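Local coordinates for protein Cap5O (Staphylococcus aureus, PDB 3OJO) that binds NAD and probably oxidises UDP-N-acetyl-mannosamine, as a dehydrogenase of capsular polysaccharide biosynthesis, at residues 31-36 with 195-200; 186-191 with 203-208. All blocks are in the same frame, centred on the assembly; numbering follows the deposited sequence.

Overall arrangement
Contacts 1 and 2 both belong to the NAD-binding Rossmann-type domain, and their centres lie about 17 Å apart. Helix 185-195 and what follows it join them: contact 2 sets residues 186-191 of this helix against strand 203-207, outermost of its sheet within this chain, while contact 1 uses the loop between helix and strand, residues 195-200, to meet the turn that follows helix 23-32. The two touch directly where M203 CE packs on R196 N at 3.5 Å. Contact 1 stands back from the cofactor: the side chain of F198 is about 14 Å from the bound NAD and about 9 Å from that of V164, an NAD-binding residue. Contact 2 lies away from the NAD and the pockets of the other bound ligands.

Contact 1 (31-36 with 195-200); sequences AKHGVD and YRTFVQ
The imidazole of H33 lies with one face over the CB of F198, which sits 3.6 Å from the ring centroid and 14° off its normal, a CH-pi contact. F198 CG occupies the position between its own backbone N and carbonyl carbon (chi1 62°), and the phenyl ring leads away from segment 31-36. The two ring planes stand oblique, at 44°, with centroids 5.9 Å apart. The phenyl ring instead meets F30 edge-to-face and packs on L173 and V174 of helix 169-175. H33 ND1 comes within 3.3 Å of T197 O, but the angle is too poor for a hydrogen bond. G34, with positive phi, is the C' residue of a Schellman motif that ends helix 23-32 of the Rossmann-type domain, just before strand 36-40; its N bonds to A31 O, and V35 N reaches F30 O. V35, held in this turn by that bond, presents CG2 to T197 CG2 at 3.9 Å, the two side chains crossing obliquely. The same T197 methyl, anti to its own backbone N, also touches H33 CB at 3.7 Å, while OG1 is hydrogen-bonded to V194 O.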
ATOM      1  N   ALA B  31      16.653   9.484  34.686  1.00 54.83           N
ATOM      2  CA  ALA B  31      16.809   9.854  36.094  1.00 54.20           C
ATOM      3  C   ALA B  31      16.651   8.638  37.010  1.00 58.43           C
ATOM      4  O   ALA B  31      17.325   8.560  38.039  1.00 59.51           O
ATOM      5  CB  ALA B  31      15.814  10.937  36.466  1.00 54.82           C
ATOM      6  N   LYS B  32      15.782   7.683  36.617  1.00 54.15           N
ATOM      7  CA  LYS B  32      15.516   6.411  37.305  1.00 53.68           C
ATOM      8  C   LYS B  32      16.789   5.537  37.301  1.00 57.63           C
ATOM      9  O   LYS B  32      16.941   4.668  38.161  1.00 57.16           O
ATOM     10  CB  LYS B  32      14.365   5.667  36.588  1.00 55.62           C
ATOM     11  CG  LYS B  32      13.759   4.507  37.360  1.00 60.34           C
ATOM     12  CD  LYS B  32      12.890   3.624  36.474  1.00 61.95           C
ATOM     13  CE  LYS B  32      12.474   2.346  37.175  1.00 62.05           C
ATOM     14  NZ  LYS B  32      11.350   2.561  38.125  1.00 68.01           N
ATOM     15  N   HIS B  33      17.691   5.784  36.327  1.00 53.90           N
ATOM     16  CA  HIS B  33      18.942   5.053  36.116  1.00 52.96           C
ATOM     17  C   HIS B  33      20.215   5.820  36.570  1.00 56.14           C
ATOM     18  O   HIS B  33      21.336   5.449  36.202  1.00 55.78           O
ATOM     19  CB  HIS B  33      19.013   4.548  34.656  1.00 53.40           C
ATOM     20  CG  HIS B  33      17.999   3.484  34.353  1.00 56.47           C
ATOM     21  ND1 HIS B  33      18.357   2.155  34.268  1.00 58.26           N
ATOM     22  CD2 HIS B  33      16.661   3.584  34.177  1.00 58.12           C
ATOM     23  CE1 HIS B  33      17.234   1.491  34.044  1.00 57.62           C
ATOM     24  NE2 HIS B  33      16.188   2.309  33.977  1.00 57.89           N
ATOM     25  N   GLY B  34      20.017   6.851  37.397  1.00 51.16           N
ATOM     26  CA  GLY B  34      21.092   7.639  37.991  1.00 50.29           C
ATOM     27  C   GLY B  34      21.636   8.831  37.230  1.00 53.20           C
ATOM     28  O   GLY B  34      22.606   9.454  37.687  1.00 52.74           O
ATOM     29  N   VAL B  35      21.037   9.173  36.079  1.00 48.32           N
ATOM     30  CA  VAL B  35      21.482  10.326  35.281  1.00 47.00           C
ATOM     31  C   VAL B  35      20.851  11.610  35.859  1.00 50.39           C
ATOM     32  O   VAL B  35      19.692  11.577  36.267  1.00 49.99           O
ATOM     33  CB  VAL B  35      21.179  10.138  33.772  1.00 49.42           C
ATOM     34  CG1 VAL B  35      21.789  11.252  32.934  1.00 48.21           C
ATOM     35  CG2 VAL B  35      21.658   8.774  33.276  1.00 49.33           C
ATOM     36  N   ASP B  36      21.629  12.716  35.935  1.00 46.63           N
ATOM     37  CA  ASP B  36      21.157  14.014  36.441  1.00 46.72           C
ATOM     38  C   ASP B  36      20.456  14.671  35.278  1.00 51.13           C
ATOM     39  O   ASP B  36      21.092  15.010  34.265  1.00 52.18           O
ATOM     40  CB  ASP B  36      22.309  14.886  36.981  1.00 48.68           C
ATOM     41  CG  ASP B  36      23.174  14.190  38.011  1.00 65.04           C
ATOM     42  OD1 ASP B  36      22.611  13.631  38.980  1.00 67.12           O
ATOM     43  OD2 ASP B  36      24.421  14.178  37.832  1.00 72.82           O
ATOM     44  N   TYR B 195      21.507   5.783  24.986  1.00 49.99           N
ATOM     45  CA  TYR B 195      20.429   4.806  25.145  1.00 48.62           C
ATOM     46  C   TYR B 195      20.766   3.518  25.879  1.00 55.03           C
ATOM     47  O   TYR B 195      19.878   2.913  26.487  1.00 54.58           O
ATOM     48  CB  TYR B 195      19.709   4.577  23.812  1.00 47.48           C
ATOM     49  CG  TYR B 195      18.955   5.815  23.370  1.00 46.05           C
ATOM     50  CD1 TYR B 195      19.419   6.600  22.317  1.00 46.65           C
ATOM     51  CD2 TYR B 195      17.823   6.251  24.059  1.00 45.93           C
ATOM     52  CE1 TYR B 195      18.750   7.762  21.933  1.00 46.63           C
ATOM     53  CE2 TYR B 195      17.149   7.414  23.684  1.00 45.69           C
ATOM     54  CZ  TYR B 195      17.607   8.157  22.613  1.00 52.15           C
ATOM     55  OH  TYR B 195      16.933   9.298  22.243  1.00 53.96           O
ATOM     56  N   ARG B 196      22.054   3.143  25.881  1.00 54.77           N
ATOM     57  CA  ARG B 196      22.595   1.948  26.550  1.00 56.02           C
ATOM     58  C   ARG B 196      22.233   1.911  28.053  1.00 58.08           C
ATOM     59  O   ARG B 196      22.175   0.825  28.633  1.00 57.76           O
ATOM     60  CB  ARG B 196      24.121   1.912  26.371  1.00 60.55           C
ATOM     61  CG  ARG B 196      24.719   0.512  26.240  1.00 78.16           C
ATOM     62  CD  ARG B 196      26.064   0.523  25.512  1.00 92.41           C
ATOM     63  NE  ARG B 196      27.084   1.325  26.200  1.00103.29           N
ATOM     64  CZ  ARG B 196      27.979   2.096  25.584  1.00118.75           C
ATOM     65  NH1 ARG B 196      28.000   2.173  24.258  1.00106.38           N
ATOM     66  NH2 ARG B 196      28.861   2.790  26.290  1.00104.17           N
ATOM     67  N   THR B 197      21.953   3.109  28.644  1.00 52.73           N
ATOM     68  CA  THR B 197      21.573   3.380  30.036  1.00 51.30           C
ATOM     69  C   THR B 197      20.415   2.506  30.520  1.00 53.58           C
ATOM     70  O   THR B 197      20.448   2.048  31.661  1.00 52.33           O
ATOM     71  CB  THR B 197      21.271   4.906  30.209  1.00 58.80           C
ATOM     72  OG1 THR B 197      22.351   5.688  29.681  1.00 53.64           O
ATOM     73  CG2 THR B 197      21.000   5.322  31.671  1.00 56.62           C
ATOM     74  N   PHE B 198      19.396   2.273  29.659  1.00 50.86           N
ATOM     75  CA  PHE B 198      18.196   1.496  30.019  1.00 50.50           C
ATOM     76  C   PHE B 198      17.621   0.682  28.860  1.00 53.86           C
ATOM     77  O   PHE B 198      16.779  -0.185  29.101  1.00 53.08           O
ATOM     78  CB  PHE B 198      17.099   2.431  30.588  1.00 52.50           C
ATOM     79  CG  PHE B 198      16.613   3.474  29.604  1.00 54.20           C
ATOM     80  CD1 PHE B 198      17.281   4.689  29.465  1.00 56.14           C
ATOM     81  CD2 PHE B 198      15.517   3.222  28.779  1.00 55.93           C
ATOM     82  CE1 PHE B 198      16.862   5.625  28.524  1.00 56.62           C
ATOM     83  CE2 PHE B 198      15.095   4.170  27.844  1.00 57.84           C
ATOM     84  CZ  PHE B 198      15.769   5.363  27.728  1.00 55.59           C
ATOM     85  N   VAL B 199      18.014   0.996  27.608  1.00 52.29           N
ATOM     86  CA  VAL B 199      17.474   0.282  26.437  1.00 53.23           C
ATOM     87  C   VAL B 199      18.004  -1.160  26.369  1.00 60.75           C
ATOM     88  O   VAL B 199      19.212  -1.388  26.211  1.00 60.34           O
ATOM     89  CB  VAL B 199      17.574   1.047  25.071  1.00 55.88           C
ATOM     90  CG1 VAL B 199      17.000   0.222  23.915  1.00 55.40           C
ATOM     91  CG2 VAL B 199      16.881   2.400  25.147  1.00 55.34           C
ATOM     92  N   GLN B 200      17.068  -2.113  26.511  1.00 59.43           N
ATOM     93  CA  GLN B 200      17.281  -3.555  26.428  1.00 60.14           C
ATOM     94  C   GLN B 200      16.924  -4.056  25.024  1.00 64.63           C
ATOM     95  O   GLN B 200      17.383  -5.125  24.614  1.00 64.80           O
ATOM     96  CB  GLN B 200      16.457  -4.285  27.504  1.00 62.00           C
ATOM     97  CG  GLN B 200      17.172  -4.346  28.853  1.00 79.52           C
ATOM     98  CD  GLN B 200      16.230  -4.638  29.995  1.00106.52           C
ATOM     99  OE1 GLN B 200      15.682  -5.744  30.127  1.00103.80           O
ATOM    100  NE2 GLN B 200      16.062  -3.663  30.879  1.00100.56           N
TER

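Contact 2 (186-191 with 203-208); sequences ACIEAG and MIETDA
Nonpolar packing centres on I188, whose two branches take different parts of strand 203-207. Its CG2 meets the aliphatic part of E205, 3.7 Å from CG and 3.8 Å from CB, and the two side chains cross at about a right angle. The other branch runs toward the backbone of T206: CG1 lies 3.5 Å and CD1 3.4 Å from T206 O, so this carbonyl is approached by carbon alone from the helix segment. With CG1 anti to the carbonyl carbon of I188 (chi1 -60°), CG2 is left beside that carbon and the branches part along the strand. The CB of T206 points away from the helix, and its side chain packs on I179 of its own chain and on M249 of the second subunit. The helix is the crossover of the beta-alpha-beta unit 178-182, 185-195, 203-207; its residues 186-191 run roughly antiparallel to strand 203-207, at 151°, the two axes coming within 8.8 Å. Among charged groups, E189 bends at chi2 (-55°) and brings OE2 to 4.2 Å from E205 OE1, the carboxylate planes being steeply inclined to each other. K192 probably eases this meeting of like charges, forming a salt bridge with E205 OE2 and a long, weak ion pair with E189 OE2. At the far end of the strand, D207 is the N-cap of helix 208-238, and its OD1 is hydrogen-bonded to T210 OG1.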
ATOM      1  N   ALA B 186      30.582   8.348  14.117  1.00 59.11           N
ATOM      2  CA  ALA B 186      30.925   8.728  15.494  1.00 58.73           C
ATOM      3  C   ALA B 186      29.662   9.121  16.276  1.00 60.55           C
ATOM      4  O   ALA B 186      29.536   8.756  17.453  1.00 59.76           O
ATOM      5  CB  ALA B 186      31.923   9.873  15.488  1.00 59.51           C
ATOM      6  N   CYS B 187      28.722   9.841  15.597  1.00 55.19           N
ATOM      7  CA  CYS B 187      27.414  10.275  16.109  1.00 53.79           C
ATOM      8  C   CYS B 187      26.593   9.055  16.515  1.00 57.49           C
ATOM      9  O   CYS B 187      25.999   9.048  17.599  1.00 56.87           O
ATOM     10  CB  CYS B 187      26.677  11.118  15.075  1.00 53.95           C
ATOM     11  SG  CYS B 187      27.513  12.670  14.624  1.00 57.82           S
ATOM     12  N   ILE B 188      26.648   7.988  15.679  1.00 53.96           N
ATOM     13  CA  ILE B 188      25.987   6.707  15.926  1.00 54.05           C
ATOM     14  C   ILE B 188      26.472   6.107  17.250  1.00 60.98           C
ATOM     15  O   ILE B 188      25.654   5.624  18.036  1.00 62.01           O
ATOM     16  CB  ILE B 188      26.144   5.719  14.728  1.00 56.29           C
ATOM     17  CG1 ILE B 188      25.535   6.307  13.437  1.00 56.85           C
ATOM     18  CG2 ILE B 188      25.527   4.360  15.038  1.00 55.67           C
ATOM     19  CD1 ILE B 188      26.066   5.708  12.069  1.00 61.44           C
ATOM     20  N   GLU B 189      27.792   6.147  17.499  1.00 58.86           N
ATOM     21  CA  GLU B 189      28.404   5.615  18.724  1.00 58.69           C
ATOM     22  C   GLU B 189      27.982   6.396  19.964  1.00 60.11           C
ATOM     23  O   GLU B 189      27.702   5.783  21.009  1.00 58.96           O
ATOM     24  CB  GLU B 189      29.934   5.546  18.599  1.00 60.46           C
ATOM     25  CG  GLU B 189      30.434   4.502  17.613  1.00 73.16           C
ATOM     26  CD  GLU B 189      29.959   3.078  17.842  1.00 96.77           C
ATOM     27  OE1 GLU B 189      30.095   2.578  18.983  1.00 97.46           O
ATOM     28  OE2 GLU B 189      29.438   2.468  16.877  1.00 88.21           O
ATOM     29  N   ALA B 190      27.893   7.742  19.828  1.00 54.71           N
ATOM     30  CA  ALA B 190      27.452   8.642  20.890  1.00 54.01           C
ATOM     31  C   ALA B 190      25.974   8.378  21.272  1.00 58.93           C
ATOM     32  O   ALA B 190      25.634   8.380  22.464  1.00 58.48           O
ATOM     33  CB  ALA B 190      27.646  10.078  20.452  1.00 54.52           C
ATOM     34  N   GLY B 191      25.139   8.109  20.256  1.00 56.00           N
ATOM     35  CA  GLY B 191      23.726   7.768  20.413  1.00 55.20           C
ATOM     36  C   GLY B 191      23.536   6.478  21.181  1.00 58.23           C
ATOM     37  O   GLY B 191      22.708   6.422  22.096  1.00 59.56           O
ATOM     38  N   MET B 203      19.283  -1.987  19.028  1.00 55.68           N
ATOM     39  CA  MET B 203      19.601  -0.658  18.544  1.00 55.28           C
ATOM     40  C   MET B 203      20.091  -0.768  17.113  1.00 57.72           C
ATOM     41  O   MET B 203      21.158  -1.323  16.856  1.00 58.08           O
ATOM     42  CB  MET B 203      20.607   0.052  19.448  1.00 58.09           C
ATOM     43  CG  MET B 203      20.062   0.310  20.821  1.00 62.65           C
ATOM     44  SD  MET B 203      20.933   1.672  21.591  1.00 67.50           S
ATOM     45  CE  MET B 203      21.095   1.024  23.215  1.00 64.17           C
ATOM     46  N   ILE B 204      19.255  -0.323  16.179  1.00 52.22           N
ATOM     47  CA  ILE B 204      19.522  -0.361  14.748  1.00 50.55           C
ATOM     48  C   ILE B 204      20.373   0.864  14.414  1.00 53.49           C
ATOM     49  O   ILE B 204      19.989   1.998  14.721  1.00 54.37           O
ATOM     50  CB  ILE B 204      18.201  -0.487  13.906  1.00 53.06           C
ATOM     51  CG1 ILE B 204      17.456  -1.812  14.180  1.00 53.49           C
ATOM     52  CG2 ILE B 204      18.473  -0.399  12.423  1.00 52.51           C
ATOM     53  CD1 ILE B 204      16.564  -1.826  15.347  1.00 59.34           C
ATOM     54  N   GLU B 205      21.552   0.617  13.845  1.00 48.03           N
ATOM     55  CA  GLU B 205      22.507   1.648  13.477  1.00 47.49           C
ATOM     56  C   GLU B 205      22.330   2.018  12.034  1.00 50.75           C
ATOM     57  O   GLU B 205      22.333   1.145  11.167  1.00 51.92           O
ATOM     58  CB  GLU B 205      23.947   1.175  13.703  1.00 49.00           C
ATOM     59  CG  GLU B 205      24.278   0.849  15.150  1.00 64.26           C
ATOM     60  CD  GLU B 205      25.646   0.230  15.337  1.00 82.20           C
ATOM     61  OE1 GLU B 205      26.550   0.534  14.521  1.00 58.56           O
ATOM     62  OE2 GLU B 205      25.808  -0.574  16.285  1.00 78.98           O
ATOM     63  N   THR B 206      22.210   3.323  11.769  1.00 45.01           N
ATOM     64  CA  THR B 206      22.045   3.866  10.423  1.00 43.42           C
ATOM     65  C   THR B 206      22.400   5.338  10.420  1.00 44.26           C
ATOM     66  O   THR B 206      22.724   5.866  11.471  1.00 43.76           O
ATOM     67  CB  THR B 206      20.631   3.551   9.860  1.00 50.02           C
ATOM     68  OG1 THR B 206      20.560   4.098   8.555  1.00 46.64           O
ATOM     69  CG2 THR B 206      19.484   4.102  10.720  1.00 49.90           C
ATOM     70  N   ASP B 207      22.351   5.996   9.258  1.00 41.24           N
ATOM     71  CA  ASP B 207      22.594   7.429   9.195  1.00 42.37           C
ATOM     72  C   ASP B 207      21.265   8.204   9.392  1.00 47.11           C
ATOM     73  O   ASP B 207      20.175   7.642   9.217  1.00 47.19           O
ATOM     74  CB  ASP B 207      23.364   7.840   7.918  1.00 45.10           C
ATOM     75  CG  ASP B 207      22.618   7.638   6.604  1.00 51.49           C
ATOM     76  OD1 ASP B 207      21.523   7.028   6.627  1.00 48.72           O
ATOM     77  OD2 ASP B 207      23.093   8.164   5.567  1.00 52.55           O
ATOM     78  N   ALA B 208      21.378   9.470   9.803  1.00 44.24           N
ATOM     79  CA  ALA B 208      20.264  10.356  10.112  1.00 43.80           C
ATOM     80  C   ALA B 208      19.193  10.423   9.010  1.00 48.01           C
ATOM     81  O   ALA B 208      18.014  10.280   9.329  1.00 50.63           O
ATOM     82  CB  ALA B 208      20.775  11.741  10.472  1.00 43.80           C
TER